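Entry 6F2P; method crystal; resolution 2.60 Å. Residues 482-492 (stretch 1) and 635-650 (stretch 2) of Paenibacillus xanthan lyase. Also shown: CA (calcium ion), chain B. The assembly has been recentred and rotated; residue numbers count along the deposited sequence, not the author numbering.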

ATOM      1  N   ALA A 482     -12.276   3.657 -13.906  1.00 18.36           N
ATOM      2  CA  ALA A 482     -11.112   3.929 -14.738  1.00 14.49           C
ATOM      3  C   ALA A 482      -9.856   3.263 -14.202  1.00 19.43           C
ATOM      4  O   ALA A 482      -9.750   2.982 -13.006  1.00 16.34           O
ATOM      5  N   LYS A 483      -8.905   3.012 -15.099  1.00 18.03           N
ATOM      6  CA  LYS A 483      -7.583   2.548 -14.697  1.00 14.88           C
ATOM      7  C   LYS A 483      -6.539   3.633 -14.951  1.00 16.32           C
ATOM      8  O   LYS A 483      -6.200   3.959 -16.098  1.00 16.50           O
ATOM      9  N   LYS A 484      -6.054   4.207 -13.855  1.00 14.92           N
ATOM     10  CA  LYS A 484      -5.130   5.327 -13.901  1.00 14.81           C
ATOM     11  C   LYS A 484      -3.783   4.877 -13.352  1.00 17.91           C
ATOM     12  O   LYS A 484      -3.710   4.272 -12.272  1.00 14.05           O
ATOM     13  N   SER A 485      -2.721   5.167 -14.098  1.00 15.37           N
ATOM     14  CA  SER A 485      -1.384   4.762 -13.691  1.00 15.64           C
ATOM     15  C   SER A 485      -0.429   5.943 -13.723  1.00 13.34           C
ATOM     16  O   SER A 485      -0.557   6.838 -14.552  1.00 13.65           O
ATOM     17  N   TRP A 486       0.527   5.945 -12.808  1.00 11.84           N
ATOM     18  CA  TRP A 486       1.523   7.001 -12.780  1.00 13.77           C
ATOM     19  C   TRP A 486       2.925   6.387 -12.827  1.00 16.60           C
ATOM     20  O   TRP A 486       3.180   5.350 -12.211  1.00 13.89           O
ATOM     21  N   PHE A 487       3.816   7.007 -13.598  1.00 14.53           N
ATOM     22  CA  PHE A 487       5.155   6.463 -13.812  1.00 16.83           C
ATOM     23  C   PHE A 487       6.144   7.569 -13.549  1.00 13.59           C
ATOM     24  O   PHE A 487       6.246   8.525 -14.313  1.00 16.01           O
ATOM     25  N   MET A 488       6.862   7.441 -12.446  1.00 13.67           N
ATOM     26  CA  MET A 488       7.621   8.554 -11.910  1.00 15.70           C
ATOM     27  C   MET A 488       9.114   8.280 -11.999  1.00 17.84           C
ATOM     28  O   MET A 488       9.623   7.413 -11.296  1.00 23.38           O
ATOM     29  N   PHE A 489       9.808   9.008 -12.872  1.00 16.80           N
ATOM     30  CA  PHE A 489      11.217   8.723 -13.156  1.00 17.00           C
ATOM     31  C   PHE A 489      12.153   9.801 -12.626  1.00 19.68           C
ATOM     32  O   PHE A 489      11.939  10.317 -11.531  1.00 24.30           O
ATOM     33  N   ASP A 490      13.197  10.136 -13.376  1.00 15.68           N
ATOM     34  CA  ASP A 490      14.168  11.100 -12.854  1.00 20.29           C
ATOM     35  C   ASP A 490      13.713  12.559 -12.970  1.00 16.42           C
ATOM     36  O   ASP A 490      13.980  13.358 -12.081  1.00 18.36           O
ATOM     37  N   ASP A 491      13.032  12.906 -14.057  1.00 17.43           N
ATOM     38  CA  ASP A 491      12.623  14.290 -14.274  1.00 15.79           C
ATOM     39  C   ASP A 491      11.307  14.371 -15.032  1.00 15.18           C
ATOM     40  O   ASP A 491      10.968  15.413 -15.572  1.00 18.82           O
ATOM     41  N   GLU A 492      10.574  13.266 -15.080  1.00 15.11           N
ATOM     42  CA  GLU A 492       9.257  13.275 -15.699  1.00 18.82           C
ATOM     43  C   GLU A 492       8.303  12.386 -14.933  1.00 17.03           C
ATOM     44  O   GLU A 492       8.724  11.453 -14.246  1.00 18.06           O
ATOM     45  N   PRO A 635      11.241  11.976 -27.072  1.00 20.69           N
ATOM     46  CA  PRO A 635      10.831  11.668 -25.698  1.00 22.01           C
ATOM     47  C   PRO A 635      11.755  10.659 -25.067  1.00 21.28           C
ATOM     48  O   PRO A 635      12.159   9.718 -25.738  1.00 21.10           O
ATOM     49  N   GLN A 636      12.070  10.852 -23.791  1.00 23.54           N
ATOM     50  CA  GLN A 636      12.889   9.904 -23.055  1.00 20.01           C
ATOM     51  C   GLN A 636      12.034   8.759 -22.499  1.00 22.25           C
ATOM     52  O   GLN A 636      12.543   7.902 -21.778  1.00 23.42           O
ATOM     53  N   ILE A 637      10.740   8.747 -22.828  1.00 19.11           N
ATOM     54  CA  ILE A 637       9.861   7.645 -22.419  1.00 16.77           C
ATOM     55  C   ILE A 637       9.169   6.985 -23.610  1.00 20.60           C
ATOM     56  O   ILE A 637       8.948   7.620 -24.641  1.00 27.14           O
ATOM     57  N   SER A 638       8.825   5.710 -23.464  1.00 17.58           N
ATOM     58  CA  SER A 638       8.064   5.010 -24.491  1.00 19.72           C
ATOM     59  C   SER A 638       6.921   4.232 -23.874  1.00 19.89           C
ATOM     60  O   SER A 638       7.124   3.379 -23.019  1.00 22.72           O
ATOM     61  N   ILE A 639       5.708   4.540 -24.300  1.00 19.77           N
ATOM     62  CA  ILE A 639       4.554   3.860 -23.754  1.00 15.87           C
ATOM     63  C   ILE A 639       4.432   2.530 -24.474  1.00 18.80           C
ATOM     64  O   ILE A 639       4.212   2.486 -25.682  1.00 18.82           O
ATOM     65  N   LEU A 640       4.619   1.448 -23.725  1.00 17.55           N
ATOM     66  CA  LEU A 640       4.643   0.111 -24.294  1.00 15.75           C
ATOM     67  C   LEU A 640       3.235  -0.380 -24.538  1.00 15.77           C
ATOM     68  O   LEU A 640       2.981  -1.113 -25.498  1.00 14.29           O
ATOM     69  N   GLU A 641       2.329   0.025 -23.652  1.00 17.12           N
ATOM     70  CA  GLU A 641       0.924  -0.349 -23.735  1.00 15.04           C
ATOM     71  C   GLU A 641       0.135   0.554 -22.825  1.00 17.46           C
ATOM     72  O   GLU A 641       0.626   0.973 -21.782  1.00 19.89           O
ATOM     73  N   ASN A 642      -1.088   0.862 -23.230  1.00 17.88           N
ATOM     74  CA  ASN A 642      -2.022   1.568 -22.373  1.00 15.09           C
ATOM     75  C   ASN A 642      -3.426   1.035 -22.625  1.00 15.36           C
ATOM     76  O   ASN A 642      -4.196   1.607 -23.404  1.00 13.17           O
ATOM     77  N   SER A 643      -3.736  -0.091 -21.989  1.00 14.33           N
ATOM     78  CA  SER A 643      -5.022  -0.743 -22.169  1.00 13.50           C
ATOM     79  C   SER A 643      -5.593  -1.135 -20.818  1.00 16.65           C
ATOM     80  O   SER A 643      -4.991  -0.870 -19.777  1.00 12.62           O
ATOM     81  N   SER A 644      -6.751  -1.784 -20.846  1.00 17.49           N
ATOM     82  CA  SER A 644      -7.404  -2.244 -19.632  1.00 18.13           C
ATOM     83  C   SER A 644      -6.741  -3.524 -19.113  1.00 17.27           C
ATOM     84  O   SER A 644      -7.085  -4.039 -18.049  1.00 17.62           O
ATOM     85  N   SER A 645      -5.782  -4.040 -19.866  1.00 18.37           N
ATOM     86  CA  SER A 645      -5.133  -5.274 -19.465  1.00 17.75           C
ATOM     87  C   SER A 645      -3.817  -4.941 -18.777  1.00 18.09           C
ATOM     88  O   SER A 645      -3.421  -5.613 -17.817  1.00 16.85           O
ATOM     89  N   ALA A 646      -3.155  -3.890 -19.257  1.00 12.64           N
ATOM     90  CA  ALA A 646      -1.902  -3.443 -18.662  1.00 11.91           C
ATOM     91  C   ALA A 646      -1.550  -2.043 -19.115  1.00 11.35           C
ATOM     92  O   ALA A 646      -2.011  -1.584 -20.163  1.00 16.83           O
ATOM     93  N   GLN A 647      -0.714  -1.380 -18.330  1.00  7.55           N
ATOM     94  CA  GLN A 647      -0.249  -0.043 -18.657  1.00 12.62           C
ATOM     95  C   GLN A 647       1.235  -0.016 -18.365  1.00 11.31           C
ATOM     96  O   GLN A 647       1.659  -0.262 -17.237  1.00 16.89           O
ATOM     97  N   ALA A 648       2.034   0.265 -19.380  1.00  9.49           N
ATOM     98  CA  ALA A 648       3.471   0.147 -19.216  1.00 11.69           C
ATOM     99  C   ALA A 648       4.231   1.277 -19.901  1.00 13.44           C
ATOM    100  O   ALA A 648       3.889   1.698 -21.013  1.00 11.94           O
ATOM    101  N   VAL A 649       5.252   1.769 -19.204  1.00 12.52           N
ATOM    102  CA  VAL A 649       6.095   2.849 -19.691  1.00 12.13           C
ATOM    103  C   VAL A 649       7.559   2.522 -19.407  1.00 13.72           C
ATOM    104  O   VAL A 649       7.903   2.026 -18.327  1.00 12.00           O
ATOM    105  N   LYS A 650       8.412   2.781 -20.390  1.00 13.95           N
ATOM    106  CA  LYS A 650       9.851   2.613 -20.232  1.00 17.07           C
ATOM    107  C   LYS A 650      10.547   3.960 -20.421  1.00 12.83           C
ATOM    108  O   LYS A 650      10.296   4.659 -21.394  1.00 13.30           O
TER

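Strand 482-488 runs nearly parallel to strand 646-650, their axes 8.2 Å apart at closest, and side chains rather than backbone bonds fill the gap. Alternation sets the pattern: K483, S485 and F487 point toward the second stretch, answered by Q647 and V649, while K484, A646 and A648 point away.

The polar end is built around Q647. With chi1 m and chi2 t its chain reaches across, and chi3 near -69° sets its amide so that both ends are used. OE1 accepts from S485 OG at 2.5 Å, a short bond made with the serine in m; NE2 donates to K483 O at 3.1 Å and also to N642 OD1 at 3.1 Å, tying the hairpin's own strand into the contact. K483, m then t throughout, is almost fully extended, which carries NZ to S644 O at 2.9 Å, a backbone acceptor in the turn.

Further along, the contact turns apolar. F487 is m with chi2 79°; V649, chi1 t, sets CG2 over one face of its ring, 3.6 Å from the centroid and close to the normal. The ring's edge meets backbone, CZ lying 3.4 Å from Q647 O. V649's other methyl serves the next aromatic: CG1 lies 3.8 Å from F489 CE2, at the edge of that ring. I637 adds CG2, 4.1 Å from F489 CE2, although its CD1 end leads away.

Calcium closes the far end. D490 and D491, both p, supply OD1 at 2.5 and 2.4 Å from CA; E492, p with an off-well chi2 of -92°, chelates through OE1 and OE2, each 2.5 Å from CA. Q636, m then t, delivers OE1 2.3 Å from CA, so the ion bridges the stretches, with one further ligand from elsewhere in the structure. Metal binding accounts for oxygens as close as D490 OD1 and E492 OE1, 2.7 Å apart.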

ATOM      1  CB  ALA A 482     -10.893   5.416 -14.842  1.00 10.47           C
ATOM      2  CB  LYS A 483      -7.226   1.229 -15.377  1.00 13.40           C
ATOM      3  CG  LYS A 483      -7.977   0.058 -14.786  1.00 13.97           C
ATOM      4  CD  LYS A 483      -8.138  -1.091 -15.764  1.00 16.82           C
ATOM      5  CE  LYS A 483      -8.901  -2.233 -15.112  1.00 20.35           C
ATOM      6  NZ  LYS A 483      -9.002  -3.434 -15.980  1.00 21.87           N
ATOM      7  CB  LYS A 484      -5.681   6.488 -13.068  1.00 12.08           C
ATOM      8  CG  LYS A 484      -7.100   6.877 -13.435  1.00 13.26           C
ATOM      9  CD  LYS A 484      -7.772   7.725 -12.350  1.00 13.91           C
ATOM     10  CE  LYS A 484      -7.042   9.052 -12.129  1.00 12.29           C
ATOM     11  NZ  LYS A 484      -7.168   9.993 -13.277  1.00  9.77           N
ATOM     12  CB  SER A 485      -0.866   3.632 -14.587  1.00 13.35           C
ATOM     13  OG  SER A 485      -1.621   2.445 -14.404  1.00 11.76           O
ATOM     14  CB  TRP A 486       1.328   7.888 -11.549  1.00 11.65           C
ATOM     15  CG  TRP A 486      -0.018   8.571 -11.502  1.00 13.43           C
ATOM     16  CD1 TRP A 486      -0.331   9.815 -11.989  1.00 12.52           C
ATOM     17  CD2 TRP A 486      -1.228   8.049 -10.935  1.00 12.86           C
ATOM     18  NE1 TRP A 486      -1.663  10.092 -11.761  1.00  9.29           N
ATOM     19  CE2 TRP A 486      -2.233   9.028 -11.111  1.00 12.93           C
ATOM     20  CE3 TRP A 486      -1.558   6.851 -10.293  1.00 11.57           C
ATOM     21  CZ2 TRP A 486      -3.548   8.843 -10.666  1.00 12.51           C
ATOM     22  CZ3 TRP A 486      -2.869   6.666  -9.859  1.00 13.57           C
ATOM     23  CH2 TRP A 486      -3.847   7.662 -10.048  1.00 12.13           C
ATOM     24  CB  PHE A 487       5.300   5.917 -15.235  1.00 14.96           C
ATOM     25  CG  PHE A 487       4.267   4.877 -15.583  1.00 14.07           C
ATOM     26  CD1 PHE A 487       2.976   5.252 -15.934  1.00  9.17           C
ATOM     27  CD2 PHE A 487       4.584   3.522 -15.545  1.00 13.31           C
ATOM     28  CE1 PHE A 487       2.020   4.301 -16.240  1.00 10.68           C
ATOM     29  CE2 PHE A 487       3.632   2.559 -15.855  1.00 10.55           C
ATOM     30  CZ  PHE A 487       2.347   2.950 -16.206  1.00 13.30           C
ATOM     31  CB  MET A 488       7.175   8.789 -10.467  1.00 13.99           C
ATOM     32  CG  MET A 488       5.712   9.214 -10.379  1.00 13.19           C
ATOM     33  SD  MET A 488       4.798   8.665  -8.925  1.00 14.71           S
ATOM     34  CE  MET A 488       4.419   6.967  -9.341  1.00 14.41           C
ATOM     35  CB  PHE A 489      11.436   8.480 -14.652  1.00 15.17           C
ATOM     36  CG  PHE A 489      10.631   7.326 -15.200  1.00 15.82           C
ATOM     37  CD1 PHE A 489      10.881   6.026 -14.782  1.00 15.85           C
ATOM     38  CD2 PHE A 489       9.619   7.542 -16.119  1.00 13.95           C
ATOM     39  CE1 PHE A 489      10.140   4.955 -15.285  1.00 14.48           C
ATOM     40  CE2 PHE A 489       8.874   6.486 -16.625  1.00 12.40           C
ATOM     41  CZ  PHE A 489       9.136   5.188 -16.209  1.00 16.74           C
ATOM     42  CB  ASP A 490      15.564  10.903 -13.465  1.00 18.56           C
ATOM     43  CG  ASP A 490      15.547  10.924 -14.971  1.00 17.22           C
ATOM     44  OD1 ASP A 490      14.484  10.626 -15.539  1.00 20.98           O
ATOM     45  OD2 ASP A 490      16.588  11.230 -15.592  1.00 22.92           O
ATOM     46  CB  ASP A 491      13.710  15.081 -15.015  1.00 15.14           C
ATOM     47  CG  ASP A 491      14.074  14.472 -16.368  1.00 22.76           C
ATOM     48  OD1 ASP A 491      13.531  13.406 -16.728  1.00 21.56           O
ATOM     49  OD2 ASP A 491      14.944  15.046 -17.055  1.00 26.23           O
ATOM     50  CB  GLU A 492       9.318  12.807 -17.158  1.00 15.75           C
ATOM     51  CG  GLU A 492       9.769  11.371 -17.349  1.00 12.83           C
ATOM     52  CD  GLU A 492      11.273  11.253 -17.553  1.00 21.60           C
ATOM     53  OE1 GLU A 492      11.985  11.073 -16.546  1.00 21.24           O
ATOM     54  OE2 GLU A 492      11.746  11.344 -18.713  1.00 20.84           O
ATOM     55  CB  PRO A 635       9.446  11.038 -25.874  1.00 22.08           C
ATOM     56  CG  PRO A 635       8.982  11.486 -27.211  1.00 25.34           C
ATOM     57  CD  PRO A 635      10.211  11.600 -28.051  1.00 19.55           C
ATOM     58  CB  GLN A 636      13.627  10.601 -21.914  1.00 22.62           C
ATOM     59  CG  GLN A 636      14.288  11.918 -22.287  1.00 20.11           C
ATOM     60  CD  GLN A 636      14.725  12.692 -21.065  1.00 23.04           C
ATOM     61  OE1 GLN A 636      14.594  12.217 -19.943  1.00 27.37           O
ATOM     62  NE2 GLN A 636      15.235  13.895 -21.272  1.00 39.19           N
ATOM     63  CB  ILE A 637       8.784   8.091 -21.396  1.00 15.60           C
ATOM     64  CG1 ILE A 637       7.878   9.162 -22.004  1.00 14.93           C
ATOM     65  CG2 ILE A 637       9.424   8.582 -20.097  1.00 14.85           C
ATOM     66  CD1 ILE A 637       6.519   8.645 -22.425  1.00 14.73           C
ATOM     67  CB  SER A 638       8.962   4.085 -25.299  1.00 14.52           C
ATOM     68  OG  SER A 638       9.917   4.858 -25.997  1.00 32.74           O
ATOM     69  CB  ILE A 639       3.290   4.733 -23.873  1.00 17.49           C
ATOM     70  CG1 ILE A 639       3.449   5.975 -22.986  1.00 16.06           C
ATOM     71  CG2 ILE A 639       2.055   3.962 -23.468  1.00 14.68           C
ATOM     72  CD1 ILE A 639       2.452   7.069 -23.264  1.00 16.59           C
ATOM     73  CB  LEU A 640       5.378  -0.856 -23.363  1.00 18.01           C
ATOM     74  CG  LEU A 640       6.796  -0.423 -22.978  1.00 20.54           C
ATOM     75  CD1 LEU A 640       7.460  -1.454 -22.085  1.00 19.29           C
ATOM     76  CD2 LEU A 640       7.648  -0.153 -24.209  1.00 12.46           C
ATOM     77  CB  GLU A 641       0.712  -1.798 -23.293  1.00 16.57           C
ATOM     78  CG  GLU A 641      -0.733  -2.283 -23.377  1.00 16.13           C
ATOM     79  CD  GLU A 641      -0.861  -3.772 -23.123  1.00 16.95           C
ATOM     80  OE1 GLU A 641      -2.003  -4.280 -23.074  1.00 21.53           O
ATOM     81  OE2 GLU A 641       0.183  -4.438 -22.971  1.00 15.02           O
ATOM     82  CB  ASN A 642      -1.938   3.066 -22.634  1.00 18.41           C
ATOM     83  CG  ASN A 642      -2.945   3.849 -21.834  1.00 15.93           C
ATOM     84  OD1 ASN A 642      -3.381   3.418 -20.771  1.00 15.77           O
ATOM     85  ND2 ASN A 642      -3.335   5.004 -22.353  1.00 17.31           N
ATOM     86  CB  SER A 643      -4.869  -1.998 -23.021  1.00 17.91           C
ATOM     87  OG  SER A 643      -4.248  -3.032 -22.276  1.00 17.69           O
ATOM     88  CB  SER A 644      -8.890  -2.483 -19.901  1.00 22.66           C
ATOM     89  OG  SER A 644      -9.052  -3.526 -20.843  1.00 29.03           O
ATOM     90  CB  SER A 645      -4.927  -6.202 -20.663  1.00 15.05           C
ATOM     91  OG  SER A 645      -4.339  -7.427 -20.255  1.00 28.06           O
ATOM     92  CB  ALA A 646      -0.766  -4.401 -19.015  1.00 11.08           C
ATOM     93  CB  GLN A 647      -0.989   1.017 -17.823  1.00 10.17           C
ATOM     94  CG  GLN A 647      -2.475   1.085 -18.137  1.00 10.11           C
ATOM     95  CD  GLN A 647      -3.238   1.989 -17.207  1.00 17.74           C
ATOM     96  OE1 GLN A 647      -3.402   1.688 -16.020  1.00 21.36           O
ATOM     97  NE2 GLN A 647      -3.720   3.109 -17.737  1.00 16.36           N
ATOM     98  CB  ALA A 648       3.946  -1.206 -19.713  1.00 14.16           C
ATOM     99  CB  VAL A 649       5.723   4.185 -19.016  1.00 13.31           C
ATOM    100  CG1 VAL A 649       6.687   5.309 -19.440  1.00 12.20           C
ATOM    101  CG2 VAL A 649       4.291   4.550 -19.328  1.00 12.35           C
ATOM    102  CB  LYS A 650      10.390   1.584 -21.235  1.00 14.92           C
ATOM    103  CG  LYS A 650      11.923   1.546 -21.345  1.00 20.17           C
ATOM    104  CD  LYS A 650      12.421   0.238 -21.954  1.00 16.29           C
ATOM    105  CE  LYS A 650      13.955   0.122 -21.880  1.00 33.06           C
ATOM    106  NZ  LYS A 650      14.466  -1.244 -22.257  1.00 29.37           N
TER
HETATM  107 CA    CA B1101      14.102  11.377 -17.881  1.00 20.09          CA